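Local coordinates for glutathione peroxidase-like protein (Trypanosoma brucei, PDB 3DWV) that probably reduces peroxides as a glutathione peroxidase-type tryparedoxin peroxidase, and is captured here in its oxidised, disulfide-bonded form, at residues Gly79-Ala84 with Glu112-Ala117; Ser25-Glu30 with Asn40-Lys45; Gln93-Glu98 with Lys144-Asn149; Tyr65-Thr70 with Ala169-Ile174; Ser21-Ile26 with Tyr130-Lys135. The protein carries 1 engineered substitution. All coordinates share one frame; numbering follows the deposited sequence. Where two conformers were deposited one is given.

The five contacts form one continuous series, 4-1-2-5-3, each touching the next. Interaction 2 touches interaction 1 where L41 CD1 meets L83 CD1 at 3.5 Å and H44 ND1 meets T81 CG2 at 3.4 Å. Interaction 1 reaches interaction 4 through F113 CE2, 3.8 Å from A68 CB. Interactions 2 and 5 share S25 and I26, and their centres lie about 12 Å apart. Interaction 3 joins the series through K134 of interaction 5, whose CE is 3.5 Å from K144 O. It also lies closest to chemistry: the side chain of N149 is about 7 Å from that of C58, the predicted active-site residue, which is disulfide-bonded to C106.

Interaction 1. Residues Gly79-Ala84 with Glu112-Ala117; sequences GFTVLA and EFPIMA
V82 CG1 sits over the middle of the F113 ring, 3.8 Å from its centroid and only 13° off the ring normal, which is the geometry of a CH-pi contact. A84 CB approaches the same ring at its edge, 3.9 Å from F113 CE1. The F113 ring takes up this post because its CG lies between the backbone N and the carbonyl carbon (chi1 39°). One residue along, L83 CD2 packs on P114 CB at 3.9 Å. The backbones close the contact at A84, whose N donates to P114 O (2.9 Å) and whose O accepts from M116 N (2.8 Å, N-H...O 166°). I115 CA adds a CA-H...O contact to A84 O. V82 O is different: covered by F113 CB at 3.3 Å, it is buried without a hydrogen-bond partner in the model. Further out, Y52 and Y72 touch the V82 side chain, and T69 of helix 64-75 touches F113. Backbone bonds from L83 to L50 and Y52 hold strand 81-86 to strand 49-54. A84 thus bonds to the residues before and after I115, a single parallel bridge by which a loop lines the outermost strand of a thioredoxin-fold sheet.

Interaction 2. Residues Ser25-Glu30 with Asn40-Lys45; sequences SIFDFE and NLVQHK
The F27 ring is sandwiched between K45 and its own neighbour I26. K45 CB lies over one face, 3.4 Å from F27 CE2, and I26 CG1 lies over the centre of the opposite face, 3.8 Å above the plane. At the edge, near the ring plane, L41 O comes to 3.1 Å from F27 CE1, while V42 CA approaches obliquely, 3.5 Å from CD1. K45 meets the ring with the aliphatic part of an extended chain: CG is anti to the backbone N (chi1 -180°) and is 3.5 Å from F27 CE2, with CD farther off. No hydrogen bond joins the two segments, so the contact rests on carbon packing and on that carbonyl at the ring edge. L41 supplements it, its CG standing 3.9 Å from F27 CD1 and its CD2 3.5 Å from I26 O. Each segment makes a short 3-10 turn. The first is opened by an ST turn, in which S25 OG accepts from F27 N at 3.1 Å, and the second includes a backbone bond from H44 N to L41 O. The H44 ring carries Q43 CG over one face, and its NE2 is hydrogen-bonded to Y39 OH. Both turns precede strand 49-54: L41 and H44 rest on L83 of strand 81-86, while I26 and F29 reach L129 of helix 128-136.

Interaction 3. Residues Gln93-Glu98 with Lys144-Asn149; sequences QEPGNE and KAIKWN. Unlike the reference sequence in segment 93-98: N97 (reference Thr).
P95 and G96, in the loop that follows strand 81-86, pack against I146 to N149, whose last two residues begin the Trp-Asn-Phe sequence characteristic of glutathione peroxidases. P95 points its CB toward this partner. Its CG is 3.5 Å from I146 CG2, a tight carbon pair, and its CB is 3.7 Å from the carbonyl carbon of W148. The one direct hydrogen bond runs from G96 N to K147 O, 2.9 Å long and fairly straight at 163°, but the donor stands 36° out of the carbonyl plane. G96 has positive phi (82°), a backbone setting that favours glycine. Water 1 donates to P95 O at 2.7 Å and, over a longer 3.3 Å, to N149 OD1 in the conformer given. The amide of N149 also covers P95, with ND2 3.9 Å from P95 CB. Beyond the pair, E94 is gripped by several donors: OE1 bonds S87 OG and V121 N, and OE2 accepts from N120 ND2 and N122 N. N122 ND2 is hydrogen-bonded to both Q93 O and I146 O, thereby tying the two loops together. On the sheet side, N53 of strand 49-54 touches P95, I146 and N149 and bonds W148 O, just before strand 152-155 begins.

Interaction 4. Residues Tyr65-Thr70 with Ala169-Ile174; sequences YETATT and ASVKDI. Unlike the reference sequence in segment 65-70: T70 (reference Ala).
T67 projects from helix 64-75 toward the start of helix 171-181, its CB 4.1 Å from A169 O. There the side chain forks. The hydroxyl OG1 is beside the backbone N (chi1 -65°) and 3.5 Å from A169 O; it is hydrogen-bonded to G63 O, just before the helix. Water 2 lies 2.7 Å from T67 OG1, but its modelled distance to A169 O is too short to trust as a bridge. The methyl CG2, anti to the backbone N, points to the apolar partners: V171 CG2 at 3.8 Å and I174 CD1 at 4.0 Å. The T67 and V171 side chains run antiparallel past one another. One turn on, T70 CG2 adds a looser contact, 4.1 Å from V171 CG2. S170 is the N-cap of the second helix, its OG accepting from D173 N at 3.3 Å. T67 and I174 both also touch Y52 of strand 49-54, so the pair shows two helices side by side on one face of a thioredoxin-fold sheet.

Interaction 5. Residues Ser21-Ile26 with Tyr130-Lys135; sequences SAASSI and YEYMKK
A23 aims its methyl at Y132, with CB 3.9 Å from CD1 of the ring, and the same A23 side chain also touches F29. At S24 the backbone carbonyl carbon comes to 3.4 Å from Y132 OH, while the side chain points away from the helix. S25 likewise turns its CB away, its hydroxyl having F27 as partner. What faces the tyrosine is its backbone: S25 C stands 3.7 Å from Y132 CE2. S25 N lies 3.4 Å from Y132 OH, yet the angle is too poor for a hydrogen bond, and none spans the two segments. Y132 reaches the loop because its CG is anti to the backbone N (chi1 170°), which sends the ring out from helix 128-136. This helix belongs to the layer of the thioredoxin-fold sandwich that covers the I51 side of the sheet, where M133 and I26 both touch I51 and I155. The rings of Y132 and F29 also meet, their planes about 25° apart. At I26 the methyl CG2 is 4.2 Å from Y132 CE2, the two side chains crossing at about a right angle, and 4.4 Å from M133 CG. Farther round the helix, M133 CE lies over the centre of the Y130 ring, 3.5 Å above its plane, and K134 NZ forms a salt bridge with E131 OE2 while also bonding V121 O and N122 OD1.

Interaction 1. Residues Gly79-Ala84 with Glu112-Ala117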
# COMPACT_ATOMS: atom_id res chain seq x y z
N GLY A 79 2.09 7.51 16.48
CA GLY A 79 2.62 6.19 16.24
C GLY A 79 2.39 5.58 14.88
O GLY A 79 2.88 4.54 14.44
N PHE A 80 1.58 6.20 14.06
CA PHE A 80 1.11 5.82 12.76
C PHE A 80 2.23 5.71 11.75
O PHE A 80 3.25 6.41 11.85
CB PHE A 80 0.09 6.87 12.33
CG PHE A 80 -0.50 6.73 10.93
CD1 PHE A 80 -1.40 5.73 10.62
CD2 PHE A 80 -0.13 7.64 9.95
CE1 PHE A 80 -1.96 5.65 9.36
CE2 PHE A 80 -0.68 7.59 8.70
CZ PHE A 80 -1.61 6.61 8.41
N THR A 81 2.11 4.84 10.74
CA THR A 81 3.09 4.97 9.62
C THR A 81 2.36 4.67 8.32
O THR A 81 1.25 4.11 8.32
CB THR A 81 4.37 4.16 9.80
OG1 THR A 81 5.40 4.60 8.86
CG2 THR A 81 4.12 2.68 9.54
N VAL A 82 2.99 5.10 7.23
CA VAL A 82 2.56 4.73 5.88
C VAL A 82 3.69 3.90 5.29
O VAL A 82 4.85 4.36 5.40
CB VAL A 82 2.31 6.01 5.06
CG1 VAL A 82 2.14 5.66 3.59
CG2 VAL A 82 1.11 6.75 5.66
N LEU A 83 3.40 2.75 4.68
CA LEU A 83 4.43 1.99 4.00
C LEU A 83 4.10 1.89 2.51
O LEU A 83 2.91 1.64 2.21
CB LEU A 83 4.49 0.55 4.52
CG LEU A 83 4.79 0.39 6.01
CD1 LEU A 83 4.85 -1.09 6.37
CD2 LEU A 83 6.14 1.00 6.39
N ALA A 84 5.08 2.03 1.62
CA ALA A 84 4.81 1.98 0.19
C ALA A 84 5.50 0.77 -0.46
O ALA A 84 6.70 0.64 -0.32
CB ALA A 84 5.26 3.26 -0.53
N GLU A 112 8.51 10.77 1.93
CA GLU A 112 8.98 10.93 3.30
C GLU A 112 8.82 9.67 4.13
O GLU A 112 9.46 9.50 5.17
CB GLU A 112 8.14 12.06 3.88
CG GLU A 112 8.70 13.45 3.60
CD GLU A 112 7.95 14.43 4.51
OE1 GLU A 112 8.21 14.42 5.74
OE2 GLU A 112 7.11 15.14 3.93
N PHE A 113 7.93 8.78 3.66
CA PHE A 113 7.60 7.54 4.39
C PHE A 113 8.40 6.38 3.83
O PHE A 113 8.95 6.55 2.72
CB PHE A 113 6.10 7.27 4.33
CG PHE A 113 5.39 7.57 3.03
CD1 PHE A 113 5.43 6.68 1.98
CD2 PHE A 113 4.70 8.73 2.78
CE1 PHE A 113 4.79 6.86 0.77
CE2 PHE A 113 4.03 8.97 1.60
CZ PHE A 113 4.09 8.05 0.54
N PRO A 114 8.52 5.23 4.49
CA PRO A 114 9.27 4.09 3.96
C PRO A 114 8.72 3.48 2.68
O PRO A 114 7.52 3.25 2.50
CB PRO A 114 9.16 3.03 5.08
CG PRO A 114 9.05 3.90 6.32
CD PRO A 114 8.05 4.97 5.87
N ILE A 115 9.71 3.16 1.82
CA ILE A 115 9.39 2.49 0.56
C ILE A 115 10.13 1.16 0.55
O ILE A 115 11.32 1.06 0.88
CB ILE A 115 9.78 3.29 -0.69
CG1 ILE A 115 9.21 4.71 -0.67
CG2 ILE A 115 9.38 2.58 -1.97
CD1 ILE A 115 9.94 5.69 -1.56
N MET A 116 9.38 0.14 0.20
CA MET A 116 9.90 -1.22 0.29
C MET A 116 10.50 -1.65 -1.05
O MET A 116 10.46 -0.92 -2.05
CB MET A 116 8.81 -2.17 0.80
CG MET A 116 8.20 -1.73 2.15
SD MET A 116 9.34 -1.91 3.55
CE MET A 116 9.71 -0.20 3.95
N ALA A 117 11.11 -2.86 -1.05
CA ALA A 117 11.56 -3.38 -2.35
C ALA A 117 10.38 -3.70 -3.28
O ALA A 117 9.29 -4.02 -2.74
CB ALA A 117 12.34 -4.68 -2.15

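Interaction 2. Residues Ser25-Glu30 with Asn40-Lys45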
# COMPACT_ATOMS: atom_id res chain seq x y z
N SER A 25 -2.65 -11.80 10.59
CA SER A 25 -2.26 -10.39 10.56
C SER A 25 -1.18 -10.17 9.49
O SER A 25 -0.61 -11.14 9.03
CB SER A 25 -1.74 -9.88 11.90
OG SER A 25 -0.38 -10.13 12.13
N ILE A 26 -0.91 -8.89 9.17
CA ILE A 26 0.18 -8.67 8.18
C ILE A 26 1.52 -9.13 8.68
O ILE A 26 2.49 -9.33 7.93
CB ILE A 26 0.26 -7.17 7.84
CG1 ILE A 26 0.62 -6.29 9.05
CG2 ILE A 26 -1.02 -6.70 7.16
CD1 ILE A 26 0.98 -4.87 8.65
N PHE A 27 1.68 -9.25 9.99
CA PHE A 27 3.01 -9.50 10.59
C PHE A 27 3.43 -10.94 10.36
O PHE A 27 4.52 -11.34 10.79
CB PHE A 27 3.00 -9.15 12.09
CG PHE A 27 2.63 -7.68 12.30
CD1 PHE A 27 3.43 -6.68 11.79
CD2 PHE A 27 1.49 -7.34 13.00
CE1 PHE A 27 3.10 -5.34 11.97
CE2 PHE A 27 1.15 -6.02 13.21
CZ PHE A 27 1.95 -5.03 12.68
N ASP A 28 2.56 -11.73 9.74
CA ASP A 28 2.88 -13.10 9.36
C ASP A 28 3.69 -13.15 8.05
O ASP A 28 3.98 -14.28 7.62
CB ASP A 28 1.62 -13.96 9.24
CG ASP A 28 0.94 -14.32 10.54
OD1 ASP A 28 1.64 -14.61 11.54
OD2 ASP A 28 -0.31 -14.35 10.58
N PHE A 29 3.98 -12.00 7.43
CA PHE A 29 4.50 -11.95 6.07
C PHE A 29 5.88 -11.33 6.00
O PHE A 29 6.19 -10.46 6.81
CB PHE A 29 3.50 -11.20 5.14
CG PHE A 29 2.15 -11.90 5.11
CD1 PHE A 29 1.92 -12.89 4.16
CD2 PHE A 29 1.11 -11.60 6.00
CE1 PHE A 29 0.73 -13.58 4.10
CE2 PHE A 29 -0.10 -12.28 5.97
CZ PHE A 29 -0.30 -13.30 5.02
N GLU A 30 6.68 -11.85 5.04
CA GLU A 30 8.05 -11.42 4.82
C GLU A 30 8.13 -10.12 4.05
O GLU A 30 7.48 -10.05 2.97
CB GLU A 30 8.82 -12.48 3.99
CG GLU A 30 10.29 -12.14 3.90
CD GLU A 30 11.14 -13.31 3.40
OE1 GLU A 30 10.56 -14.15 2.69
OE2 GLU A 30 12.36 -13.38 3.69
N ASN A 40 11.90 -4.96 9.61
CA ASN A 40 11.16 -5.15 10.85
C ASN A 40 9.76 -4.52 10.78
O ASN A 40 9.53 -3.39 11.21
CB ASN A 40 11.93 -4.57 12.05
CG ASN A 40 11.42 -5.05 13.39
OD1 ASN A 40 11.96 -4.72 14.46
ND2 ASN A 40 10.38 -5.87 13.38
N LEU A 41 8.85 -5.30 10.22
CA LEU A 41 7.46 -4.90 10.05
C LEU A 41 6.76 -4.91 11.41
O LEU A 41 5.91 -4.12 11.78
CB LEU A 41 6.76 -5.84 9.10
CG LEU A 41 5.37 -5.51 8.59
CD1 LEU A 41 5.45 -4.31 7.66
CD2 LEU A 41 4.75 -6.68 7.85
N VAL A 42 7.14 -5.88 12.26
CA VAL A 42 6.42 -5.95 13.54
C VAL A 42 6.70 -4.73 14.40
O VAL A 42 5.97 -4.48 15.41
CB VAL A 42 6.80 -7.25 14.26
CG1 VAL A 42 8.12 -7.05 14.97
CG2 VAL A 42 5.71 -7.70 15.24
N GLN A 43 7.70 -3.91 14.07
CA GLN A 43 7.92 -2.68 14.85
C GLN A 43 6.66 -1.82 14.88
O GLN A 43 6.39 -1.13 15.87
CB GLN A 43 9.09 -1.86 14.32
CG GLN A 43 8.82 -1.01 13.08
CD GLN A 43 10.09 -0.32 12.61
OE1 GLN A 43 10.53 0.70 13.15
NE2 GLN A 43 10.72 -0.87 11.56
N HIS A 44 5.87 -1.91 13.81
CA HIS A 44 4.65 -1.14 13.67
C HIS A 44 3.46 -1.74 14.38
O HIS A 44 2.40 -1.09 14.39
CB HIS A 44 4.33 -0.94 12.17
CG HIS A 44 5.49 -0.30 11.45
ND1 HIS A 44 6.00 0.95 11.78
CD2 HIS A 44 6.26 -0.76 10.44
CE1 HIS A 44 7.02 1.22 10.98
NE2 HIS A 44 7.20 0.20 10.15
N LYS A 45 3.57 -2.93 14.98
CA LYS A 45 2.40 -3.51 15.65
C LYS A 45 1.96 -2.70 16.86
O LYS A 45 2.81 -2.17 17.63
CB LYS A 45 2.81 -4.95 15.99
CG LYS A 45 1.73 -5.75 16.70
CD LYS A 45 2.28 -7.12 17.08
CE LYS A 45 1.20 -8.12 17.41
NZ LYS A 45 1.64 -9.53 17.22

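Interaction 3. Residues Gln93-Glu98 with Lys144-Asn149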
# COMPACT_ATOMS: atom_id res chain seq x y z
N GLN A 93 -0.12 -7.38 -15.79
CA GLN A 93 -1.32 -7.32 -14.98
C GLN A 93 -1.17 -6.46 -13.74
O GLN A 93 -2.06 -6.50 -12.87
CB GLN A 93 -1.70 -8.75 -14.55
CG GLN A 93 -0.81 -9.28 -13.43
CD GLN A 93 0.65 -9.49 -13.81
OE1 GLN A 93 0.94 -10.08 -14.83
NE2 GLN A 93 1.61 -8.96 -13.05
N GLU A 94 -0.08 -5.67 -13.66
CA GLU A 94 0.10 -4.81 -12.47
C GLU A 94 -0.83 -3.60 -12.50
O GLU A 94 -1.44 -3.28 -13.54
CB GLU A 94 1.58 -4.41 -12.38
CG GLU A 94 2.44 -5.64 -12.04
CD GLU A 94 2.14 -6.17 -10.65
OE1 GLU A 94 2.45 -5.45 -9.65
OE2 GLU A 94 1.62 -7.31 -10.59
N PRO A 95 -1.01 -2.97 -11.36
CA PRO A 95 -1.95 -1.87 -11.27
C PRO A 95 -1.60 -0.78 -12.27
O PRO A 95 -0.46 -0.61 -12.64
CB PRO A 95 -1.81 -1.34 -9.84
CG PRO A 95 -1.26 -2.52 -9.06
CD PRO A 95 -0.38 -3.25 -10.02
N GLY A 96 -2.66 -0.08 -12.67
CA GLY A 96 -2.53 1.05 -13.56
C GLY A 96 -2.43 0.61 -15.02
O GLY A 96 -2.63 -0.55 -15.47
N ASN A 97 -2.12 1.66 -15.79
CA ASN A 97 -1.99 1.50 -17.25
C ASN A 97 -0.60 1.05 -17.66
O ASN A 97 0.44 1.70 -17.47
CB ASN A 97 -2.34 2.84 -17.92
CG ASN A 97 -2.28 2.76 -19.44
OD1 ASN A 97 -1.83 1.79 -20.05
ND2 ASN A 97 -2.76 3.82 -20.06
N GLU A 98 -0.55 -0.13 -18.28
CA GLU A 98 0.77 -0.65 -18.64
C GLU A 98 1.49 0.15 -19.71
O GLU A 98 2.72 0.02 -19.86
CB GLU A 98 0.58 -2.11 -19.09
CG GLU A 98 -0.56 -2.25 -20.08
CD GLU A 98 -0.36 -3.37 -21.09
OE1 GLU A 98 0.27 -4.40 -20.76
OE2 GLU A 98 -0.83 -3.23 -22.25
N LYS A 144 -10.93 -8.68 -6.64
CA LYS A 144 -10.03 -8.23 -5.58
C LYS A 144 -8.72 -7.72 -6.14
O LYS A 144 -7.92 -7.23 -5.32
CB LYS A 144 -9.76 -9.37 -4.63
CG LYS A 144 -9.02 -10.55 -5.23
CD LYS A 144 -8.96 -11.77 -4.30
CE LYS A 144 -8.80 -13.09 -5.02
NZ LYS A 144 -9.97 -14.00 -4.97
N ALA A 145 -8.49 -7.80 -7.45
CA ALA A 145 -7.25 -7.29 -7.98
C ALA A 145 -7.03 -5.84 -7.57
O ALA A 145 -7.97 -5.07 -7.41
CB ALA A 145 -7.20 -7.37 -9.50
N ILE A 146 -5.74 -5.48 -7.47
CA ILE A 146 -5.47 -4.03 -7.28
C ILE A 146 -5.52 -3.34 -8.64
O ILE A 146 -4.69 -3.69 -9.50
CB ILE A 146 -4.06 -3.84 -6.68
CG1 ILE A 146 -3.88 -4.58 -5.35
CG2 ILE A 146 -3.67 -2.37 -6.55
CD1 ILE A 146 -4.76 -4.13 -4.21
N LYS A 147 -6.43 -2.39 -8.81
CA LYS A 147 -6.61 -1.78 -10.17
C LYS A 147 -5.73 -0.59 -10.36
O LYS A 147 -5.27 -0.34 -11.47
CB LYS A 147 -8.10 -1.46 -10.32
CG LYS A 147 -8.93 -2.76 -10.48
CD LYS A 147 -10.38 -2.52 -10.10
CE LYS A 147 -10.62 -2.72 -8.61
NZ LYS A 147 -10.53 -4.16 -8.28
N TRP A 148 -5.47 0.17 -9.29
CA TRP A 148 -4.88 1.49 -9.35
C TRP A 148 -3.59 1.66 -8.56
O TRP A 148 -3.47 1.12 -7.45
CB TRP A 148 -5.85 2.52 -8.74
CG TRP A 148 -7.29 2.33 -9.12
CD1 TRP A 148 -8.31 1.93 -8.30
CD2 TRP A 148 -7.86 2.55 -10.41
NE1 TRP A 148 -9.47 1.88 -9.03
CE2 TRP A 148 -9.23 2.25 -10.33
CE3 TRP A 148 -7.32 2.96 -11.64
CZ2 TRP A 148 -10.10 2.36 -11.42
CZ3 TRP A 148 -8.18 3.06 -12.72
CH2 TRP A 148 -9.54 2.76 -12.60
N ASN A 149 -2.66 2.44 -9.12
CA ASN A 149 -1.56 2.87 -8.26
C ASN A 149 -2.13 3.66 -7.08
O ASN A 149 -3.17 4.32 -7.21
CB ASN A 149 -0.60 3.69 -9.12
CG ASN A 149 0.19 2.78 -10.05
OD1 ASN A 149 0.44 3.06 -11.23
ND2 ASN A 149 0.60 1.66 -9.49
O HOH W 1 1.99 0.36 -12.22

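Interaction 4. Residues Tyr65-Thr70 with Ala169-Ile174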
# COMPACT_ATOMS: atom_id res chain seq x y z
N TYR A 65 -0.62 10.43 -3.73
CA TYR A 65 0.58 10.96 -3.09
C TYR A 65 0.28 11.98 -2.00
O TYR A 65 0.91 12.01 -0.91
CB TYR A 65 1.49 11.63 -4.13
CG TYR A 65 2.67 12.36 -3.51
CD1 TYR A 65 3.82 11.63 -3.22
CD2 TYR A 65 2.70 13.74 -3.22
CE1 TYR A 65 4.93 12.25 -2.65
CE2 TYR A 65 3.78 14.34 -2.65
CZ TYR A 65 4.90 13.58 -2.37
OH TYR A 65 5.96 14.24 -1.82
N GLU A 66 -0.56 12.95 -2.31
CA GLU A 66 -0.85 14.04 -1.40
C GLU A 66 -1.50 13.49 -0.14
O GLU A 66 -1.14 13.86 0.97
CB GLU A 66 -1.78 15.09 -2.00
CG GLU A 66 -1.30 15.88 -3.20
CD GLU A 66 -2.48 16.59 -3.85
OE1 GLU A 66 -2.91 17.64 -3.33
OE2 GLU A 66 -2.98 16.08 -4.87
N THR A 67 -2.46 12.59 -0.36
CA THR A 67 -3.20 12.00 0.76
C THR A 67 -2.27 11.20 1.66
O THR A 67 -2.27 11.46 2.86
CB THR A 67 -4.33 11.10 0.26
OG1 THR A 67 -5.26 11.96 -0.41
CG2 THR A 67 -5.09 10.49 1.42
N ALA A 68 -1.50 10.29 1.08
CA ALA A 68 -0.56 9.49 1.92
C ALA A 68 0.39 10.41 2.68
O ALA A 68 0.68 10.16 3.84
CB ALA A 68 0.28 8.52 1.09
N THR A 69 0.92 11.46 2.06
CA THR A 69 1.95 12.26 2.73
C THR A 69 1.34 13.09 3.84
O THR A 69 1.88 13.22 4.96
CB THR A 69 2.63 13.16 1.68
OG1 THR A 69 3.32 12.31 0.71
CG2 THR A 69 3.63 14.09 2.32
N THR A 70 0.18 13.68 3.50
CA THR A 70 -0.56 14.41 4.51
C THR A 70 -0.85 13.57 5.75
O THR A 70 -0.63 14.04 6.87
CB THR A 70 -1.91 14.91 3.96
OG1 THR A 70 -1.61 15.81 2.86
CG2 THR A 70 -2.66 15.66 5.05
N ALA A 169 -9.40 8.52 -2.58
CA ALA A 169 -9.99 8.67 -1.24
C ALA A 169 -9.47 9.92 -0.54
O ALA A 169 -8.28 10.21 -0.54
CB ALA A 169 -9.71 7.45 -0.36
N SER A 170 -10.41 10.67 0.06
CA SER A 170 -9.97 11.93 0.64
C SER A 170 -9.31 11.69 1.99
O SER A 170 -9.52 10.63 2.57
CB SER A 170 -11.14 12.89 0.80
OG SER A 170 -12.23 12.23 1.41
N VAL A 171 -8.57 12.70 2.44
CA VAL A 171 -8.03 12.61 3.82
C VAL A 171 -9.16 12.42 4.83
O VAL A 171 -9.11 11.64 5.82
CB VAL A 171 -7.19 13.88 4.01
CG1 VAL A 171 -6.87 14.21 5.46
CG2 VAL A 171 -5.87 13.79 3.21
N LYS A 172 -10.28 13.14 4.64
CA LYS A 172 -11.41 13.03 5.57
C LYS A 172 -12.06 11.66 5.61
O LYS A 172 -12.49 11.11 6.64
CB LYS A 172 -12.44 14.10 5.21
CG LYS A 172 -13.53 14.28 6.23
CD LYS A 172 -13.00 14.62 7.62
CE LYS A 172 -13.78 15.73 8.30
NZ LYS A 172 -13.80 15.58 9.78
N ASP A 173 -12.15 10.99 4.46
CA ASP A 173 -12.71 9.64 4.38
C ASP A 173 -11.81 8.66 5.13
O ASP A 173 -12.26 7.73 5.76
CB ASP A 173 -12.83 9.19 2.93
CG ASP A 173 -14.06 9.78 2.25
OD1 ASP A 173 -14.96 10.32 2.94
OD2 ASP A 173 -14.11 9.70 0.99
N ILE A 174 -10.52 8.87 5.04
CA ILE A 174 -9.61 7.90 5.66
C ILE A 174 -9.57 8.20 7.14
O ILE A 174 -9.62 7.29 7.96
CB ILE A 174 -8.24 7.93 4.94
CG1 ILE A 174 -8.29 7.47 3.49
CG2 ILE A 174 -7.23 7.09 5.69
CD1 ILE A 174 -6.98 7.25 2.77
O HOH W 2 -6.25 9.86 -1.86

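Interaction 5. Residues Ser21-Ile26 with Tyr130-Lys135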
# COMPACT_ATOMS: atom_id res chain seq x y z
N SER A 21 -3.86 -20.21 5.33
CA SER A 21 -5.02 -20.49 6.16
C SER A 21 -4.77 -20.15 7.62
O SER A 21 -5.64 -20.02 8.49
CB SER A 21 -5.41 -21.98 6.05
OG SER A 21 -4.37 -22.86 6.47
N ALA A 22 -3.50 -19.98 8.01
CA ALA A 22 -3.42 -19.61 9.43
C ALA A 22 -3.09 -18.12 9.55
O ALA A 22 -3.06 -17.58 10.68
CB ALA A 22 -2.45 -20.53 10.14
N ALA A 23 -2.90 -17.44 8.41
CA ALA A 23 -2.63 -16.00 8.52
C ALA A 23 -3.69 -15.23 9.30
O ALA A 23 -4.89 -15.37 9.11
CB ALA A 23 -2.55 -15.37 7.13
N SER A 24 -3.25 -14.37 10.21
CA SER A 24 -4.20 -13.64 11.03
C SER A 24 -3.81 -12.16 11.17
O SER A 24 -4.52 -11.39 11.81
CB SER A 24 -4.28 -14.26 12.43
OG SER A 24 -3.05 -14.08 13.13
N SER A 25 -2.65 -11.80 10.59
CA SER A 25 -2.26 -10.39 10.56
C SER A 25 -1.18 -10.17 9.49
O SER A 25 -0.61 -11.14 9.03
CB SER A 25 -1.74 -9.88 11.90
OG SER A 25 -0.38 -10.13 12.13
N ILE A 26 -0.91 -8.89 9.17
CA ILE A 26 0.18 -8.67 8.18
C ILE A 26 1.52 -9.13 8.68
O ILE A 26 2.49 -9.33 7.93
CB ILE A 26 0.26 -7.17 7.84
CG1 ILE A 26 0.62 -6.29 9.05
CG2 ILE A 26 -1.02 -6.70 7.16
CD1 ILE A 26 0.98 -4.87 8.65
N TYR A 130 0.11 -9.26 -0.10
CA TYR A 130 -0.94 -8.66 -0.93
C TYR A 130 -2.09 -9.65 -1.11
O TYR A 130 -3.28 -9.33 -1.07
CB TYR A 130 -0.34 -8.12 -2.27
CG TYR A 130 -0.12 -6.64 -2.05
CD1 TYR A 130 1.04 -6.18 -1.43
CD2 TYR A 130 -1.08 -5.72 -2.42
CE1 TYR A 130 1.24 -4.83 -1.20
CE2 TYR A 130 -0.87 -4.37 -2.18
CZ TYR A 130 0.29 -3.92 -1.57
OH TYR A 130 0.51 -2.57 -1.33
N GLU A 131 -1.77 -10.93 -1.34
CA GLU A 131 -2.83 -11.94 -1.45
C GLU A 131 -3.66 -11.95 -0.19
O GLU A 131 -4.91 -12.02 -0.29
CB GLU A 131 -2.21 -13.31 -1.79
CG GLU A 131 -1.63 -13.12 -3.22
CD GLU A 131 -2.72 -12.94 -4.25
OE1 GLU A 131 -3.09 -14.05 -4.75
OE2 GLU A 131 -3.27 -11.87 -4.67
N TYR A 132 -2.96 -11.84 0.94
CA TYR A 132 -3.76 -11.75 2.18
C TYR A 132 -4.59 -10.49 2.31
O TYR A 132 -5.78 -10.56 2.68
CB TYR A 132 -2.75 -11.86 3.35
CG TYR A 132 -3.35 -11.54 4.72
CD1 TYR A 132 -4.29 -12.37 5.34
CD2 TYR A 132 -2.96 -10.38 5.37
CE1 TYR A 132 -4.81 -12.04 6.59
CE2 TYR A 132 -3.47 -10.04 6.60
CZ TYR A 132 -4.40 -10.87 7.19
OH TYR A 132 -4.88 -10.48 8.42
N MET A 133 -4.03 -9.28 2.08
CA MET A 133 -4.82 -8.06 2.25
C MET A 133 -5.95 -8.00 1.24
O MET A 133 -7.08 -7.60 1.57
CB MET A 133 -3.90 -6.83 2.08
CG MET A 133 -2.89 -6.69 3.21
SD MET A 133 -1.97 -5.13 3.15
CE MET A 133 -1.27 -5.07 1.51
N LYS A 134 -5.69 -8.43 -0.01
CA LYS A 134 -6.71 -8.38 -1.06
C LYS A 134 -7.87 -9.30 -0.79
O LYS A 134 -9.05 -9.00 -1.12
CB LYS A 134 -6.08 -8.74 -2.42
CG LYS A 134 -5.12 -7.67 -2.96
CD LYS A 134 -4.11 -8.31 -3.92
CE LYS A 134 -4.74 -8.72 -5.22
NZ LYS A 134 -3.73 -9.37 -6.13
N LYS A 135 -7.58 -10.48 -0.21
CA LYS A 135 -8.73 -11.37 0.00
C LYS A 135 -9.42 -10.92 1.28
O LYS A 135 -10.66 -11.10 1.38
CB LYS A 135 -8.36 -12.83 0.00
CG LYS A 135 -7.52 -13.32 1.17
CD LYS A 135 -7.86 -14.77 1.47
CE LYS A 135 -6.99 -15.30 2.61
NZ LYS A 135 -5.56 -15.07 2.28